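Side-chain contacts in GTP cyclohydrolase 1 type 2 homolog (PDB 1NMO), which may help degrade radiation-damaged nucleotides, binding two metal ions in each subunit of a ring-shaped homohexamer: residues E5-Q8 / L9-K13; Y66-K69 / G70-P73; R224-S227 / E228-N231. All coordinates share one frame; numbering follows the deposited sequence.

Along the chain the three contacts come in series. Interaction 1 lies in the N-terminal helix 3-13, interaction 2 in the loop between strand 59-62 and helix 78-88, and interaction 3 in helix 221-233 near the C-terminus. Interactions 1 and 3 have centres about 13 Å apart and touch directly: Leu6 and Ile10 meet Leu230, and Lys13 lies against Trp229, a packing core that pairs two helices beside the five-stranded sheet edged by strand 237-240. Interaction 2 stands apart, its centre about 23 Å from that of interaction 1 and about 28 Å from that of interaction 3; it lies near the metal site, the Trp68 side chain about 7 Å from a bound iron.

Interaction 1: residues E5-Q8 / L9-K13; sequences ELEQ and LINEK
Gln8 and Glu12 meet one helical turn apart through a side-chain hydrogen bond, Gln8 NE2 to Glu12 OE2 at 3.1 Å. The oxygen is approached on its syn side but from 30° out of the carboxylate plane, and the N-H...O angle of 140° leaves the bond bent. Gln8 CG sits anti to the backbone N, and the extended chain beyond it carries NE2 to Glu12. The amide and carboxylate planes are 67° apart. The backbone bond from Glu12 N to Gln8 O is 2.9 Å long, and Asn11 N reaches Glu7 O at 2.8 Å. Glu7 and Asn11 run side by side with nearly parallel end groups; a water accepts from Asn11 ND2 at 2.7 Å and donates to Glu7 OE2 at 3.2 Å. Both polar ends are held further, Glu7 OE2 by Leu27 N and Asn11 OD1 by the indole N-H of Trp96. On the buried side Leu6 CD1 packs on Ile10 CD1 at 3.9 Å, with Ile10 CG1 only 3.4 Å from Leu6 O. These two side chains rest on Leu230 of helix 221-233. With Gln8 and Glu12 exposed, Glu7 and Asn11 tying one flank to the neighbouring strand and loop, and an aliphatic i/i+4 pair inside, this is a typical amphipathic surface helix of an alpha/beta domain.

Interaction 2: residues Y66-K69 / G70-P73; sequences YFWK and GESP
Glu71 folds back alongside Trp68 across a type II beta turn that runs from Trp68 to Glu71. The turn is closed by Glu71 N donating to Trp68 O at 3.2 Å, a nearly straight N-H...O bond of 173° whose donor stands above the carbonyl plane. Gly70 holds the third position with positive phi, where a CB would collide with Lys69 O. Glu71 CG, placed between its backbone N and carbonyl carbon (chi1 59°), sends the extended side chain back along the preceding residues. There OE2 takes a weak hydrogen bond from Phe67 N, and a water that donates to the same Glu71 OE2 at 2.6 Å also accepts, weakly, from Phe67 N; a long, weak ion pair with Lys79 adds a further link. The indole is fixed in turn by Trp68 NE1 bonding to Gly65 O and by an edge-to-face contact with His97. It lies about 4 Å from the side chain of His64, an iron ligand, so the turn borders the second shell of the dinuclear site. The other carboxylate oxygen, Glu71 OE1, meets the indole edge in its plane, 3.6 Å from Trp68 CD1, with the carboxylate turned 63° from the ring.

Interaction 3: residues R224-S227 / E228-N231; sequences RALS and EWLN
Leu226 meets both Trp229 and Leu230 on the more closely packed side of helix 221-233. Leu226 CD1 approaches the indole obliquely, 4.2 Å from Trp229 CE3, and Leu226 CG stands 4.4 Å from Leu230 CD1, both moderate contacts. The closer approach is to the main chain: Trp229 CB lies 3.3 Å from Leu226 O, which also accepts the N-H of Leu230 at 2.8 Å. Trp229 CG is anti to the backbone N (chi1 -177°), and the indole leads away from 224-227. Burial completes this side, with Leu226 on Ile10 of helix 3-13 and Leu230 on Val238 of strand 237-240. Ser227 is buried too, its hydroxyl group bonded to Ile223 O and Thr40 OG1. Asn231 ND2 is 3.3 Å from Ser227 O, but the angle is poor; this amide bonds instead to Val238 O.

The solvent side is carried by Glu228. Its chain runs alongside that of Arg224, yet Arg224 NE is 5.4 Å from Glu228 OE2, beyond a salt bridge, and the opposite charges may attract only weakly. Arg224 also lies on Phe240 of strand 237-240. Glu228 CG lies beside its backbone N, and the extended chain puts OE1 3.7 Å from Ala225 CA. The main chain joins the two sides through Glu228 N to Arg224 O and Trp229 N to Ala225 O. An apolar face, a buried serine and an exposed glutamate characterise an amphipathic helix packed between a sheet strand and a second helix in an alpha/beta layer.

Interaction 1: residues E5-Q8 / L9-K13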
loop_
_atom_site.group_PDB
_atom_site.type_symbol
_atom_site.label_atom_id
_atom_site.label_comp_id
_atom_site.label_asym_id
_atom_site.label_seq_id
_atom_site.Cartn_x
_atom_site.Cartn_y
_atom_site.Cartn_z
ATOM N N GLU A 5 32.460 40.588 10.324
ATOM C CA GLU A 5 33.703 39.890 10.574
ATOM C C GLU A 5 33.443 38.485 10.174
ATOM O O GLU A 5 34.222 37.926 9.476
ATOM C CB GLU A 5 34.029 39.878 12.066
ATOM C CG GLU A 5 35.085 40.878 12.410
ATOM C CD GLU A 5 34.965 41.409 13.837
ATOM O OE1 GLU A 5 34.472 40.719 14.781
ATOM O OE2 GLU A 5 35.411 42.541 14.017
ATOM N N LEU A 6 32.329 37.889 10.603
ATOM C CA LEU A 6 32.076 36.517 10.187
ATOM C C LEU A 6 31.894 36.463 8.665
ATOM O O LEU A 6 32.218 35.476 8.059
ATOM C CB LEU A 6 30.862 35.948 10.911
ATOM C CG LEU A 6 30.180 34.622 10.473
ATOM C CD1 LEU A 6 31.223 33.449 10.556
ATOM C CD2 LEU A 6 28.957 34.315 11.349
ATOM N N GLU A 7 31.435 37.515 7.997
ATOM C CA GLU A 7 31.283 37.378 6.569
ATOM C C GLU A 7 32.705 37.373 6.022
ATOM O O GLU A 7 33.101 36.505 5.191
ATOM C CB GLU A 7 30.483 38.555 5.982
ATOM C CG GLU A 7 30.562 38.681 4.442
ATOM C CD GLU A 7 29.860 39.961 3.953
ATOM O OE1 GLU A 7 30.106 41.007 4.582
ATOM O OE2 GLU A 7 29.062 39.943 2.968
ATOM N N GLN A 8 33.498 38.347 6.452
ATOM C CA GLN A 8 34.917 38.400 5.986
ATOM C C GLN A 8 35.684 37.069 6.292
ATOM O O GLN A 8 36.524 36.579 5.504
ATOM C CB GLN A 8 35.690 39.563 6.666
ATOM C CG GLN A 8 37.219 39.518 6.343
ATOM C CD GLN A 8 38.091 40.397 7.263
ATOM O OE1 GLN A 8 37.816 40.582 8.484
ATOM N NE2 GLN A 8 39.165 40.923 6.692
ATOM N N LEU A 9 35.371 36.465 7.419
ATOM C CA LEU A 9 36.079 35.226 7.764
ATOM C C LEU A 9 35.836 34.067 6.750
ATOM O O LEU A 9 36.769 33.371 6.305
ATOM C CB LEU A 9 35.658 34.803 9.168
ATOM C CG LEU A 9 36.317 33.476 9.530
ATOM C CD1 LEU A 9 37.882 33.656 9.682
ATOM C CD2 LEU A 9 35.756 33.003 10.790
ATOM N N ILE A 10 34.572 33.842 6.410
ATOM C CA ILE A 10 34.212 32.750 5.502
ATOM C C ILE A 10 34.656 33.154 4.140
ATOM O O ILE A 10 35.229 32.372 3.403
ATOM C CB ILE A 10 32.659 32.470 5.430
ATOM C CG1 ILE A 10 32.074 32.344 6.813
ATOM C CG2 ILE A 10 32.400 31.167 4.710
ATOM C CD1 ILE A 10 33.009 31.696 7.601
ATOM N N ASN A 11 34.401 34.411 3.810
ATOM C CA ASN A 11 34.793 34.920 2.528
ATOM C C ASN A 11 36.251 34.632 2.254
ATOM O O ASN A 11 36.591 34.070 1.180
ATOM C CB ASN A 11 34.542 36.374 2.534
ATOM C CG ASN A 11 33.257 36.734 1.845
ATOM O OD1 ASN A 11 32.505 35.872 1.342
ATOM N ND2 ASN A 11 32.994 38.034 1.791
ATOM N N GLU A 12 37.149 35.000 3.173
ATOM C CA GLU A 12 38.570 34.696 2.905
ATOM C C GLU A 12 38.890 33.204 2.873
ATOM O O GLU A 12 39.701 32.779 2.053
ATOM C CB GLU A 12 39.510 35.430 3.887
ATOM C CG GLU A 12 39.738 36.911 3.399
ATOM C CD GLU A 12 40.106 37.868 4.551
ATOM O OE1 GLU A 12 40.535 37.357 5.637
ATOM O OE2 GLU A 12 39.990 39.127 4.365
ATOM N N LYS A 13 38.231 32.414 3.717
ATOM C CA LYS A 13 38.483 30.962 3.735
ATOM C C LYS A 13 38.030 30.302 2.434
ATOM O O LYS A 13 38.731 29.482 1.831
ATOM C CB LYS A 13 37.785 30.340 4.941
ATOM C CG LYS A 13 37.900 28.774 5.088
ATOM C CD LYS A 13 39.347 28.228 5.133
ATOM C CE LYS A 13 39.406 26.733 5.490
ATOM N NZ LYS A 13 40.870 26.137 5.694
HETATM O O HOH W 1 30.818 39.080 0.485
#

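Interaction 2: residues Y66-K69 / G70-P73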
loop_
_atom_site.group_PDB
_atom_site.type_symbol
_atom_site.label_atom_id
_atom_site.label_comp_id
_atom_site.label_asym_id
_atom_site.label_seq_id
_atom_site.Cartn_x
_atom_site.Cartn_y
_atom_site.Cartn_z
ATOM N N TYR A 66 19.241 33.809 -1.365
ATOM C CA TYR A 66 18.287 34.493 -2.275
ATOM C C TYR A 66 18.934 35.387 -3.347
ATOM O O TYR A 66 20.142 35.340 -3.585
ATOM C CB TYR A 66 17.339 35.371 -1.445
ATOM C CG TYR A 66 16.681 34.703 -0.248
ATOM C CD1 TYR A 66 16.335 33.392 -0.297
ATOM C CD2 TYR A 66 16.416 35.407 0.959
ATOM C CE1 TYR A 66 15.762 32.753 0.809
ATOM C CE2 TYR A 66 15.825 34.761 2.071
ATOM C CZ TYR A 66 15.518 33.418 1.971
ATOM O OH TYR A 66 15.022 32.631 3.018
ATOM N N PHE A 67 18.094 36.174 -4.016
ATOM C CA PHE A 67 18.567 37.174 -4.997
ATOM C C PHE A 67 19.331 36.605 -6.172
ATOM O O PHE A 67 20.392 37.126 -6.520
ATOM C CB PHE A 67 19.463 38.146 -4.256
ATOM C CG PHE A 67 18.860 38.601 -2.953
ATOM C CD1 PHE A 67 17.546 39.047 -2.923
ATOM C CD2 PHE A 67 19.580 38.575 -1.783
ATOM C CE1 PHE A 67 16.956 39.459 -1.735
ATOM C CE2 PHE A 67 19.014 38.979 -0.614
ATOM C CZ PHE A 67 17.676 39.428 -0.602
ATOM N N TRP A 68 18.821 35.499 -6.728
ATOM C CA TRP A 68 19.407 34.847 -7.910
ATOM C C TRP A 68 19.252 35.774 -9.143
ATOM O O TRP A 68 18.222 36.492 -9.309
ATOM C CB TRP A 68 18.703 33.511 -8.188
ATOM C CG TRP A 68 18.961 32.529 -7.107
ATOM C CD1 TRP A 68 18.223 32.387 -5.941
ATOM C CD2 TRP A 68 20.169 31.723 -6.915
ATOM N NE1 TRP A 68 18.914 31.570 -5.030
ATOM C CE2 TRP A 68 20.087 31.141 -5.593
ATOM C CE3 TRP A 68 21.309 31.436 -7.717
ATOM C CZ2 TRP A 68 21.105 30.296 -5.064
ATOM C CZ3 TRP A 68 22.323 30.594 -7.184
ATOM C CH2 TRP A 68 22.206 30.035 -5.868
ATOM N N LYS A 69 20.268 35.705 -10.007
ATOM C CA LYS A 69 20.264 36.514 -11.179
ATOM C C LYS A 69 19.026 36.216 -12.023
ATOM O O LYS A 69 18.662 35.038 -12.325
ATOM C CB LYS A 69 21.556 36.333 -12.006
ATOM C CG LYS A 69 21.886 37.549 -12.915
ATOM C CD LYS A 69 23.216 38.315 -12.492
ATOM C CE LYS A 69 24.392 37.356 -12.095
ATOM N NZ LYS A 69 25.028 36.546 -13.221
ATOM N N GLY A 70 18.342 37.328 -12.345
ATOM C CA GLY A 70 17.146 37.248 -13.160
ATOM C C GLY A 70 15.796 37.081 -12.492
ATOM O O GLY A 70 14.831 37.239 -13.213
ATOM N N GLU A 71 15.701 36.761 -11.194
ATOM C CA GLU A 71 14.377 36.626 -10.589
ATOM C C GLU A 71 13.806 38.030 -10.337
ATOM O O GLU A 71 14.549 39.022 -10.386
ATOM C CB GLU A 71 14.440 35.819 -9.270
ATOM C CG GLU A 71 15.368 36.378 -8.104
ATOM C CD GLU A 71 15.326 35.504 -6.823
ATOM O OE1 GLU A 71 15.298 34.239 -6.981
ATOM O OE2 GLU A 71 15.319 36.063 -5.674
ATOM N N SER A 72 12.496 38.135 -10.108
ATOM C CA SER A 72 11.901 39.449 -9.840
ATOM C C SER A 72 12.310 39.856 -8.441
ATOM O O SER A 72 12.427 38.994 -7.563
ATOM C CB SER A 72 10.359 39.420 -9.901
ATOM O OG SER A 72 9.833 40.648 -9.395
ATOM N N PRO A 73 12.558 41.176 -8.232
ATOM C CA PRO A 73 12.966 41.855 -6.984
ATOM C C PRO A 73 11.791 42.026 -6.062
ATOM O O PRO A 73 11.938 42.153 -4.834
ATOM C CB PRO A 73 13.426 43.238 -7.454
ATOM C CG PRO A 73 13.719 43.076 -8.884
ATOM C CD PRO A 73 12.661 42.114 -9.381
HETATM O O HOH W 2 15.549 34.123 -3.965
#

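Interaction 3: residues R224-S227 / E228-N231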
loop_
_atom_site.group_PDB
_atom_site.type_symbol
_atom_site.label_atom_id
_atom_site.label_comp_id
_atom_site.label_asym_id
_atom_site.label_seq_id
_atom_site.Cartn_x
_atom_site.Cartn_y
_atom_site.Cartn_z
ATOM N N ARG A 224 27.739 21.441 5.797
ATOM C CA ARG A 224 27.984 20.682 7.006
ATOM C C ARG A 224 29.466 20.825 7.338
ATOM O O ARG A 224 29.836 21.205 8.443
ATOM C CB ARG A 224 27.606 19.171 6.846
ATOM C CG ARG A 224 27.771 18.373 8.244
ATOM C CD ARG A 224 26.992 16.988 8.247
ATOM N NE ARG A 224 27.300 16.345 7.004
ATOM C CZ ARG A 224 26.485 15.693 6.203
ATOM N NH1 ARG A 224 25.203 15.537 6.502
ATOM N NH2 ARG A 224 27.033 15.230 5.063
ATOM N N ALA A 225 30.336 20.555 6.376
ATOM C CA ALA A 225 31.754 20.667 6.697
ATOM C C ALA A 225 32.080 22.072 7.205
ATOM O O ALA A 225 32.783 22.203 8.196
ATOM C CB ALA A 225 32.619 20.341 5.472
ATOM N N LEU A 226 31.536 23.110 6.569
ATOM C CA LEU A 226 31.861 24.469 6.974
ATOM C C LEU A 226 31.379 24.752 8.381
ATOM O O LEU A 226 32.044 25.425 9.186
ATOM C CB LEU A 226 31.274 25.460 5.932
ATOM C CG LEU A 226 31.308 26.960 6.313
ATOM C CD1 LEU A 226 32.746 27.488 6.238
ATOM C CD2 LEU A 226 30.424 27.760 5.349
ATOM N N SER A 227 30.230 24.192 8.727
ATOM C CA SER A 227 29.662 24.423 10.084
ATOM C C SER A 227 30.583 23.848 11.159
ATOM O O SER A 227 30.700 24.431 12.239
ATOM C CB SER A 227 28.268 23.777 10.222
ATOM O OG SER A 227 27.393 24.268 9.225
ATOM N N GLU A 228 31.238 22.708 10.858
ATOM C CA GLU A 228 32.172 22.066 11.820
ATOM C C GLU A 228 33.415 22.917 11.810
ATOM O O GLU A 228 33.997 23.206 12.840
ATOM C CB GLU A 228 32.514 20.653 11.358
ATOM C CG GLU A 228 31.305 19.736 11.413
ATOM C CD GLU A 228 31.478 18.448 10.591
ATOM O OE1 GLU A 228 32.311 18.474 9.590
ATOM O OE2 GLU A 228 30.760 17.432 10.946
ATOM N N TRP A 229 33.819 23.361 10.637
ATOM C CA TRP A 229 35.005 24.201 10.597
ATOM C C TRP A 229 34.750 25.441 11.463
ATOM O O TRP A 229 35.658 25.956 12.139
ATOM C CB TRP A 229 35.277 24.694 9.171
ATOM C CG TRP A 229 36.524 25.502 9.035
ATOM C CD1 TRP A 229 37.813 25.019 8.878
ATOM C CD2 TRP A 229 36.638 26.944 9.061
ATOM N NE1 TRP A 229 38.719 26.093 8.801
ATOM C CE2 TRP A 229 38.017 27.269 8.917
ATOM C CE3 TRP A 229 35.709 27.991 9.204
ATOM C CZ2 TRP A 229 38.477 28.599 8.904
ATOM C CZ3 TRP A 229 36.165 29.333 9.200
ATOM C CH2 TRP A 229 37.543 29.620 9.051
ATOM N N LEU A 230 33.535 25.981 11.457
ATOM C CA LEU A 230 33.376 27.177 12.302
ATOM C C LEU A 230 33.398 26.755 13.780
ATOM O O LEU A 230 33.958 27.437 14.602
ATOM C CB LEU A 230 32.073 27.915 11.971
ATOM C CG LEU A 230 32.018 28.668 10.647
ATOM C CD1 LEU A 230 30.562 28.681 10.286
ATOM C CD2 LEU A 230 32.542 30.167 10.787
ATOM N N ASN A 231 32.766 25.653 14.126
ATOM C CA ASN A 231 32.800 25.247 15.513
ATOM C C ASN A 231 34.245 25.020 16.024
ATOM O O ASN A 231 34.580 25.326 17.194
ATOM C CB ASN A 231 31.986 23.960 15.691
ATOM C CG ASN A 231 30.509 24.232 15.765
ATOM O OD1 ASN A 231 30.082 25.210 16.410
ATOM N ND2 ASN A 231 29.699 23.372 15.161
#